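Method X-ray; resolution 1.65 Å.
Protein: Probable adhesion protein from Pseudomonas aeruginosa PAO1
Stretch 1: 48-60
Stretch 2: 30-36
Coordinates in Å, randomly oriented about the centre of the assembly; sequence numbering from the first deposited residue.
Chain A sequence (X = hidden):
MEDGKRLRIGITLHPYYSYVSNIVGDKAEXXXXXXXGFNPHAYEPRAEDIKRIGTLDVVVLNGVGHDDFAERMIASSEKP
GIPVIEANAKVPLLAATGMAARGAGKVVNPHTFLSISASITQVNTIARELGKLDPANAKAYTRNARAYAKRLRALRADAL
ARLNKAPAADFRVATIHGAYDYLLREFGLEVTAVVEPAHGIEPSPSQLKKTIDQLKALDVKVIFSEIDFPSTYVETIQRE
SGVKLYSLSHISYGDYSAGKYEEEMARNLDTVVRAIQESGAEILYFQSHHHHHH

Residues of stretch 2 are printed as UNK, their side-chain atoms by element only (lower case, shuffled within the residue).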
# COMPACT_ATOMS: atom_id res chain seq x y z
N GLU A 48 7.39 23.81 4.84
CA GLU A 48 6.28 23.73 5.79
C GLU A 48 6.20 22.32 6.42
O GLU A 48 5.97 22.18 7.64
CB GLU A 48 4.97 24.07 5.05
CG GLU A 48 3.74 24.17 5.95
CD GLU A 48 3.51 25.50 6.65
OE1 GLU A 48 4.40 26.38 6.63
OE2 GLU A 48 2.42 25.65 7.23
N ASP A 49 6.44 21.30 5.60
CA ASP A 49 6.37 19.90 6.05
C ASP A 49 7.62 19.45 6.78
O ASP A 49 7.52 18.73 7.77
CB ASP A 49 6.02 18.97 4.88
CG ASP A 49 4.74 19.35 4.14
OD1 ASP A 49 3.82 19.90 4.79
OD2 ASP A 49 4.67 19.14 2.92
N ILE A 50 8.80 19.92 6.33
CA ILE A 50 10.08 19.63 6.99
C ILE A 50 10.06 20.23 8.41
O ILE A 50 10.52 19.57 9.35
CB ILE A 50 11.27 20.13 6.12
CG1 ILE A 50 11.36 19.31 4.82
CG2 ILE A 50 12.59 20.10 6.91
CD1 ILE A 50 12.22 19.96 3.70
N LYS A 51 9.48 21.45 8.56
CA LYS A 51 9.38 22.14 9.85
C LYS A 51 8.66 21.27 10.89
O LYS A 51 9.10 21.22 12.04
CB LYS A 51 8.66 23.50 9.70
CG LYS A 51 8.61 24.36 10.97
CD LYS A 51 9.99 24.87 11.41
CE LYS A 51 9.93 25.64 12.71
NZ LYS A 51 9.18 26.92 12.57
N ARG A 52 7.60 20.56 10.46
CA ARG A 52 6.75 19.70 11.31
C ARG A 52 7.50 18.57 12.02
O ARG A 52 7.13 18.19 13.14
CB ARG A 52 5.60 19.12 10.49
CG ARG A 52 4.39 20.02 10.47
CD ARG A 52 3.11 19.21 10.33
NE ARG A 52 2.91 18.73 8.96
CZ ARG A 52 2.33 19.44 7.99
NH1 ARG A 52 1.91 20.68 8.22
NH2 ARG A 52 2.18 18.91 6.79
N ILE A 53 8.55 18.04 11.37
CA ILE A 53 9.38 16.95 11.91
C ILE A 53 10.01 17.35 13.27
O ILE A 53 10.08 16.51 14.17
CB ILE A 53 10.39 16.43 10.85
CG1 ILE A 53 9.62 15.75 9.70
CG2 ILE A 53 11.43 15.47 11.46
CD1 ILE A 53 10.39 15.48 8.44
N GLY A 54 10.38 18.62 13.41
CA GLY A 54 10.94 19.16 14.65
C GLY A 54 10.06 19.02 15.88
O GLY A 54 10.57 19.10 17.00
N THR A 55 8.73 18.78 15.70
CA THR A 55 7.78 18.62 16.81
C THR A 55 7.48 17.12 17.12
O THR A 55 6.70 16.83 18.03
CB THR A 55 6.48 19.42 16.53
OG1 THR A 55 5.68 18.74 15.56
CG2 THR A 55 6.74 20.87 16.08
N LEU A 56 8.11 16.20 16.38
CA LEU A 56 7.88 14.75 16.52
C LEU A 56 8.89 14.04 17.41
O LEU A 56 9.99 14.55 17.62
CB LEU A 56 7.83 14.06 15.14
CG LEU A 56 6.93 14.68 14.06
CD1 LEU A 56 7.05 13.92 12.76
CD2 LEU A 56 5.50 14.71 14.50
N ASP A 57 8.50 12.84 17.91
CA ASP A 57 9.36 12.00 18.74
C ASP A 57 9.91 10.81 17.98
O ASP A 57 10.89 10.20 18.42
CB ASP A 57 8.58 11.48 19.96
CG ASP A 57 8.08 12.62 20.81
OD1 ASP A 57 8.93 13.41 21.30
OD2 ASP A 57 6.86 12.76 20.94
N VAL A 58 9.22 10.41 16.90
CA VAL A 58 9.55 9.23 16.09
C VAL A 58 8.84 9.30 14.75
O VAL A 58 7.74 9.86 14.68
CB VAL A 58 9.24 7.89 16.84
CG1 VAL A 58 7.75 7.77 17.21
CG2 VAL A 58 9.70 6.66 16.05
N VAL A 59 9.46 8.73 13.70
CA VAL A 59 8.82 8.64 12.39
C VAL A 59 8.76 7.16 11.99
O VAL A 59 9.78 6.48 12.01
CB VAL A 59 9.51 9.49 11.27
CG1 VAL A 59 8.78 9.34 9.93
CG2 VAL A 59 9.62 10.97 11.65
N VAL A 60 7.57 6.68 11.61
CA VAL A 60 7.35 5.33 11.10
C VAL A 60 7.56 5.40 9.58
O VAL A 60 6.97 6.26 8.90
CB VAL A 60 5.93 4.79 11.45
CG1 VAL A 60 5.63 3.48 10.72
CG2 VAL A 60 5.81 4.60 12.97
N UNK A 30 -0.89 10.96 16.09
CA UNK A 30 -0.40 10.45 14.80
C UNK A 30 -0.36 11.64 13.85
O UNK A 30 -1.39 12.28 13.62
c UNK A 30 -0.66 8.66 13.00
c UNK A 30 -1.58 8.24 15.31
c UNK A 30 -1.29 9.30 14.24
N UNK A 31 0.83 11.96 13.31
CA UNK A 31 1.04 13.16 12.51
C UNK A 31 1.49 12.83 11.09
O UNK A 31 2.63 12.42 10.91
c UNK A 31 1.69 14.39 14.69
c UNK A 31 2.12 15.49 12.46
c UNK A 31 2.03 14.16 13.21
N UNK A 32 0.66 13.08 10.05
CA UNK A 32 1.13 12.84 8.67
C UNK A 32 2.23 13.83 8.30
O UNK A 32 2.14 15.01 8.66
c UNK A 32 -0.72 13.58 10.05
c UNK A 32 -1.27 13.00 8.80
c UNK A 32 -0.13 13.08 7.82
N UNK A 33 3.27 13.32 7.64
CA UNK A 33 4.40 14.15 7.22
C UNK A 33 4.03 15.03 6.05
O UNK A 33 4.63 16.10 5.87
c UNK A 33 7.95 12.51 7.39
c UNK A 33 5.61 13.30 6.88
c UNK A 33 6.27 12.63 9.24
c UNK A 33 6.74 13.28 7.92
N UNK A 34 3.11 14.55 5.22
CA UNK A 34 2.67 15.30 4.03
C UNK A 34 1.14 15.47 4.03
O UNK A 34 0.44 14.59 4.55
c UNK A 34 4.77 14.51 2.80
c UNK A 34 3.03 12.88 0.81
c UNK A 34 2.54 13.44 2.22
c UNK A 34 3.25 14.73 2.69
N UNK A 35 0.60 16.58 3.49
CA UNK A 35 -0.87 16.77 3.53
C UNK A 35 -1.65 15.74 2.71
O UNK A 35 -1.11 15.10 1.80
c UNK A 35 0.26 18.84 3.06
c UNK A 35 1.27 17.75 2.89
c UNK A 35 -1.07 18.18 2.95
N UNK A 36 -2.92 15.57 3.07
CA UNK A 36 -3.85 14.69 2.36
C UNK A 36 -4.13 15.33 0.98
O UNK A 36 -4.07 16.56 0.84
c UNK A 36 -5.14 14.56 3.17

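Position 30 carries three side-chain carbons, one bonded to CA and bearing the other two, a fork at CB. Its CA-to-CB bond points away from stretch 1, and none of its side-chain atoms reaches that stretch. The fork identifies valine. Val30 therefore adds nothing to this contact directly, although a beta-branched residue is well suited to the extended strand backbone it occupies.

Position 31 has the same pattern, three carbons forked at CB, but here CA-to-CB points toward stretch 1, as expected one step further along a strand. Its CB lies 3.7 Å from CD2 of Leu56. This too is valine. Val31 is compact, and its branched carbons meet the leucine without any polar group to be satisfied; one methyl, CG1, also lies 4.4 Å from CD of Arg52, so the aliphatic part of the arginine borders the same patch.

At position 32 three carbons close a ring onto the backbone N. CA-to-CB points away from stretch 1, and the ring makes no close contact with it; the residue is proline. It is the carbonyl that approaches: O of Pro32 is 3.8 Å from NE of Arg52, close but not a hydrogen bond. Lacking an amide hydrogen, Pro32 cannot donate a backbone hydrogen bond at this last residue of the strand.

Position 33 shows four carbons, forked at the second. CA-to-CB points away, yet the end of the side chain comes nearer to stretch 1, and the carbons at the end of the fork reach Leu56, Ile53 and Val59; this is leucine. With chi1 at -105°, between the usual wells, Leu33 places CD1 3.8 Å from CD1 of Leu56, while its CD2 lies 4.0 Å from CD1 of Ile53 and 4.1 Å from CG1 of Val59. Its backbone O packs 3.3 Å from CB of Asp49.

Position 34 also has four carbons, but forked at the first, with one arm two carbons long. CA-to-CB points away from stretch 1, and the side chain makes no close contact there; this is isoleucine. Ile34 is buried, which suits an apolar side chain, but its part in this contact is small; its CA lies 4.5 Å from OD2 of Asp49.

Position 35 again has three carbons in a ring closed onto N, and a ring carbon lies by the carboxylate of Asp49; this is proline. CD of Pro35 is 3.7 Å from OD2 of Asp49 and 4.2 Å from NH2 of Arg52, at the edge of the guanidinium. The compact ring thus lays an apolar carbon beside paired charged groups, with no amide hydrogen to satisfy. Position 36 has a single side-chain carbon, out of reach of stretch 1, and is alanine; the lone methyl of Ala36 makes no demand on this contact.

The contact buries 422 Å² and contains no hydrogen bond or salt bridge between the stretches. Leu33, with the largest covered area, is its apolar centre, packed against Ile53, Leu56 and Val59. Beside it, a salt bridge within stretch 1, 2.8 Å from NH2 of Arg52 to OD1 of Asp49, holds the charged groups together next to Pro35. The cost is the carbonyl O of Leu33, buried without a partner: NH2 of Arg52 stays 3.8 Å away.

Stretch 2, residues 30-36: VVPLIPA
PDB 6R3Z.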